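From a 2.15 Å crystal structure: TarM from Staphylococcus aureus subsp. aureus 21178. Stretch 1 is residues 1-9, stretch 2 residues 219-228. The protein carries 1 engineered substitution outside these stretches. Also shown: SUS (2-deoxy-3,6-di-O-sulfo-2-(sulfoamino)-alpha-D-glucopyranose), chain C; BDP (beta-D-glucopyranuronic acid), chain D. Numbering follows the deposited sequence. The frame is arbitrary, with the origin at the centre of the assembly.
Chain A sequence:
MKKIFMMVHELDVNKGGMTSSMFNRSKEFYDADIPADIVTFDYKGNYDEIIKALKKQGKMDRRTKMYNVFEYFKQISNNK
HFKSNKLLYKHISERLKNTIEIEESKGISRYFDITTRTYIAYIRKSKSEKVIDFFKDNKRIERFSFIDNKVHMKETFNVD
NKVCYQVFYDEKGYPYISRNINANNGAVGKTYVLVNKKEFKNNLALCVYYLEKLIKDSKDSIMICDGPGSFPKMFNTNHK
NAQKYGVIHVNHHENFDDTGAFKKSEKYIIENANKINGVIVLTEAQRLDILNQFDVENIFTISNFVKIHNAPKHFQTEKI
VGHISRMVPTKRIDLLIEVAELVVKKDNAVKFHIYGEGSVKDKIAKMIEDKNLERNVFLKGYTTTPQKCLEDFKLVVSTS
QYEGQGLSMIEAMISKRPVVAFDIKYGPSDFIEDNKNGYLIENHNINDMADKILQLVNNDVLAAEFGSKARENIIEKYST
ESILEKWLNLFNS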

# COMPACT_ATOMS: atom_id res chain seq x y z
N MET A 1 15.21 16.89 18.19
CA MET A 1 16.08 15.82 18.68
C MET A 1 15.70 14.48 18.00
O MET A 1 16.32 14.13 17.00
N LYS A 2 14.67 13.76 18.51
CA LYS A 2 14.21 12.51 17.89
C LYS A 2 13.65 12.77 16.50
O LYS A 2 12.96 13.76 16.29
N LYS A 3 13.99 11.88 15.56
CA LYS A 3 13.47 11.89 14.19
C LYS A 3 13.23 10.46 13.78
O LYS A 3 14.05 9.57 14.05
N ILE A 4 12.08 10.23 13.14
CA ILE A 4 11.61 8.93 12.72
C ILE A 4 11.53 8.79 11.19
O ILE A 4 11.08 9.70 10.49
N PHE A 5 11.96 7.61 10.69
CA PHE A 5 11.96 7.23 9.28
C PHE A 5 11.23 5.92 9.18
O PHE A 5 11.64 4.92 9.77
N MET A 6 10.11 5.94 8.49
CA MET A 6 9.18 4.83 8.37
C MET A 6 9.20 4.29 6.98
O MET A 6 8.84 4.98 6.05
N MET A 7 9.65 3.05 6.85
CA MET A 7 9.93 2.40 5.59
C MET A 7 8.89 1.49 5.05
O MET A 7 8.33 0.64 5.75
N VAL A 8 8.62 1.69 3.77
CA VAL A 8 7.66 0.91 2.99
C VAL A 8 8.15 0.87 1.53
O VAL A 8 8.95 1.72 1.11
N HIS A 9 7.68 -0.11 0.75
CA HIS A 9 8.04 -0.23 -0.65
C HIS A 9 7.75 1.07 -1.43
O HIS A 9 8.67 1.64 -2.02
N LYS A 219 21.38 7.93 18.40
CA LYS A 219 20.34 7.28 19.21
C LYS A 219 18.97 7.98 19.04
O LYS A 219 17.92 7.40 19.33
N ASP A 220 18.99 9.25 18.56
CA ASP A 220 17.81 10.07 18.29
C ASP A 220 17.17 9.69 16.95
O ASP A 220 16.01 10.02 16.73
N SER A 221 17.94 9.01 16.07
CA SER A 221 17.46 8.53 14.76
C SER A 221 16.73 7.21 14.99
O SER A 221 17.28 6.28 15.59
N ILE A 222 15.46 7.15 14.57
CA ILE A 222 14.63 5.96 14.75
C ILE A 222 14.12 5.48 13.40
O ILE A 222 13.49 6.25 12.65
N MET A 223 14.39 4.20 13.08
CA MET A 223 13.92 3.56 11.86
C MET A 223 12.78 2.63 12.24
O MET A 223 12.90 1.83 13.18
N ILE A 224 11.67 2.74 11.51
CA ILE A 224 10.53 1.86 11.71
C ILE A 224 10.27 1.22 10.38
O ILE A 224 9.97 1.92 9.42
N CYS A 225 10.36 -0.09 10.31
CA CYS A 225 10.10 -0.74 9.05
C CYS A 225 8.69 -1.30 9.08
O CYS A 225 8.39 -2.17 9.90
N ASP A 226 7.84 -0.78 8.18
CA ASP A 226 6.44 -1.16 8.02
C ASP A 226 6.24 -2.20 6.92
O ASP A 226 5.48 -3.15 7.10
N GLY A 227 6.89 -1.99 5.78
CA GLY A 227 6.80 -2.95 4.68
C GLY A 227 7.61 -4.18 5.02
O GLY A 227 8.82 -4.06 5.23
N PRO A 228 7.00 -5.36 5.18
CA PRO A 228 7.79 -6.55 5.60
C PRO A 228 8.92 -6.95 4.67
O PRO A 228 10.00 -7.35 5.14

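Parallel β-strands illustrate a general division: the backbone supplies the polar links between neighbours, while the side chains, alternating between the two faces, pack along the ladder. In TarM, residues 3-7 and 221-225 run side by side with an angle of 18° between their directions, although more than 200 residues of sequence separate them. The polar contacts form an alternating series. Lys3 N donates to Asp220 O at 3.0 Å, and Ile222 N returns a bond to Lys3 O at 2.8 Å. The same exchange repeats two residues on, with Phe5 N to Ile222 O and Ile224 N to Phe5 O both 2.8 Å, and then with Met7 N to Ile224 O, again 2.8 Å. Met7 O closes the series by accepting two bonds, from Asp226 N at 2.9 Å and from Gly227 N at 3.0 Å, as the second stretch leaves its strand. Cα-H contacts supplement the ladder, such as Met6 CA to Ile224 O at 3.2 Å.

A bound sugar is held just beyond the first strand. His9, with chi1 t, turns the end of its side chain away from the second stretch, and its ND1 donates to O1S of SUS at 2.6 Å. Another part of SUS, around C3, lies over one face of the imidazole, while O6B of BDP sits near the ring plane at its edge, 3.8 Å from His9 CD2.

Because in-register residues of parallel strands share a face, Ile4, Met6, Ile222 and Ile224 gather on one side of the sheet. All four have chi1 m. The closest apolar contact here is diagonal: Ile4 CG2 meets Ile224 CD1 at 3.7 Å, with Ile224 in the m, t rotamer. Directly across, Ile4 CG1 lies 3.9 Å from Ile222 CB. Met6 CG is 4.2 Å from Ile224 CB, but the end of the Met6 chain leads away, so its contact is made near the backbone. Its CB also lies 3.8 Å from Asp226 OD2; both carboxylate oxygens of Asp226 find hydrogen-bond partners elsewhere in the structure.

The opposite face carries Lys3, Phe5, Met7, Ser221, Met223 and Cys225. Phe5, with chi1 m and chi2 85°, has Ile222 O near its ring plane at the edge. Met7 (m, t, p) has more of its area covered by the second stretch than any other residue of the first. Lys3 and Met223 begin on this face but lead their ends away, and Lys3 NZ and Ser221 OG are hydrogen-bonded elsewhere in the structure.

At the start of the ladder the contacts pass to more exposed residues. Lys2, chi1 m, brings CD to 4.0 Å from Ile222 CD1 before its end departs. Asp220, also m, stays partly exposed although the first stretch covers 87 Å² of it, and its OD2 approaches CG of the poorly ordered Met1 at 3.2 Å. At the other end, Gly227 fits closely beside Val8: a CB there would lie only 3.3 Å from Val8 CA.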

# COMPACT_ATOMS: atom_id res chain seq x y z
CB MET A 1 15.99 15.74 20.21
CG MET A 1 17.25 15.21 20.86
SD MET A 1 17.10 14.97 22.65
CE MET A 1 15.99 13.49 22.72
CB LYS A 2 13.13 11.81 18.72
CG LYS A 2 13.66 11.13 19.97
CD LYS A 2 12.52 10.46 20.69
CE LYS A 2 12.96 9.83 21.98
NZ LYS A 2 13.19 10.83 23.05
CB LYS A 3 14.39 12.63 13.19
CG LYS A 3 13.69 12.78 11.83
CD LYS A 3 14.38 13.72 10.85
CE LYS A 3 13.64 13.67 9.52
NZ LYS A 3 14.32 14.45 8.45
CB ILE A 4 10.27 8.63 13.45
CG1 ILE A 4 10.47 8.62 14.99
CG2 ILE A 4 9.64 7.33 12.98
CD1 ILE A 4 9.17 8.57 15.80
CB PHE A 5 13.39 7.12 8.72
CG PHE A 5 14.19 8.40 8.87
CD1 PHE A 5 14.87 8.68 10.06
CD2 PHE A 5 14.30 9.31 7.82
CE1 PHE A 5 15.61 9.86 10.20
CE2 PHE A 5 15.03 10.49 7.96
CZ PHE A 5 15.68 10.76 9.16
CB MET A 6 7.77 5.26 8.83
CG MET A 6 7.79 5.94 10.16
SD MET A 6 6.20 6.43 10.87
CE MET A 6 5.36 7.15 9.49
CB MET A 7 11.28 1.69 5.69
CG MET A 7 12.42 2.66 5.93
SD MET A 7 13.75 1.81 6.78
CE MET A 7 13.90 0.39 5.78
CB VAL A 8 6.23 1.51 3.15
CG1 VAL A 8 6.06 2.88 2.47
CG2 VAL A 8 5.15 0.54 2.70
CB HIS A 9 7.26 -1.40 -1.27
CG HIS A 9 7.38 -1.47 -2.75
ND1 HIS A 9 8.61 -1.43 -3.38
CD2 HIS A 9 6.41 -1.63 -3.69
CE1 HIS A 9 8.36 -1.51 -4.67
NE2 HIS A 9 7.05 -1.64 -4.91
CB LYS A 219 20.75 7.28 20.71
CG LYS A 219 22.00 6.44 21.01
CD LYS A 219 22.90 7.02 22.13
CE LYS A 219 23.74 8.24 21.73
NZ LYS A 219 24.64 7.99 20.56
CB ASP A 220 18.19 11.57 18.31
CG ASP A 220 18.51 12.13 19.70
OD1 ASP A 220 17.95 11.62 20.69
OD2 ASP A 220 19.34 13.08 19.80
CB SER A 221 18.62 8.33 13.80
OG SER A 221 19.17 9.55 13.32
CB ILE A 222 13.46 6.22 15.75
CG1 ILE A 222 14.01 6.62 17.15
CG2 ILE A 222 12.50 5.00 15.82
CD1 ILE A 222 13.15 7.60 17.90
CB MET A 223 15.03 2.77 11.18
CG MET A 223 16.06 3.66 10.50
SD MET A 223 17.45 2.74 9.79
CE MET A 223 18.49 2.60 11.21
CB ILE A 224 9.25 2.56 12.28
CG1 ILE A 224 9.50 3.16 13.67
CG2 ILE A 224 8.06 1.55 12.32
CD1 ILE A 224 8.37 4.07 14.17
CB CYS A 225 11.14 -1.80 8.73
SG CYS A 225 10.80 -2.68 7.19
CB ASP A 226 5.59 0.09 7.77
CG ASP A 226 5.33 0.89 9.02
OD1 ASP A 226 4.59 0.39 9.90
OD2 ASP A 226 5.90 2.01 9.14
CB PRO A 228 6.73 -7.65 5.76
CG PRO A 228 5.56 -7.20 4.91
CD PRO A 228 5.56 -5.69 5.01
N2 SUS C . 11.50 -4.36 -3.34
C1 SUS C . 10.38 -5.53 -5.19
S1 SUS C . 12.10 -2.78 -3.85
C2 SUS C . 10.20 -4.62 -3.99
S2 SUS C . 5.04 -5.18 -6.72
C3 SUS C . 9.19 -5.24 -3.00
O3 SUS C . 8.93 -4.34 -1.90
S3 SUS C . 9.39 -4.74 -0.50
C4 SUS C . 7.87 -5.65 -3.67
O4 SUS C . 7.17 -6.40 -2.70
C5 SUS C . 8.15 -6.49 -4.96
O5 SUS C . 9.09 -5.78 -5.82
C6 SUS C . 6.92 -6.70 -5.84
O6 SUS C . 6.44 -5.42 -6.20
O1S SUS C . 11.18 -1.70 -3.27
O2S SUS C . 13.52 -2.66 -3.31
O3S SUS C . 12.10 -2.67 -5.37
O4S SUS C . 4.80 -3.67 -6.76
O5S SUS C . 4.92 -5.79 -8.12
O6S SUS C . 4.01 -5.83 -5.78
O7S SUS C . 8.74 -6.08 -0.19
O8S SUS C . 8.94 -3.71 0.54
O9S SUS C . 10.90 -4.89 -0.45
C1 BDP D . 5.78 -6.07 -2.73
C2 BDP D . 4.96 -7.36 -2.46
C3 BDP D . 3.47 -7.04 -2.36
C4 BDP D . 3.20 -5.81 -1.40
C5 BDP D . 4.14 -4.62 -1.79
C6 BDP D . 3.97 -3.38 -0.89
O2 BDP D . 5.18 -8.28 -3.52
O3 BDP D . 2.77 -8.21 -1.89
O4 BDP D . 1.86 -5.39 -1.60
O5 BDP D . 5.53 -5.06 -1.74
O6A BDP D . 4.40 -3.47 0.29
O6B BDP D . 3.47 -2.36 -1.41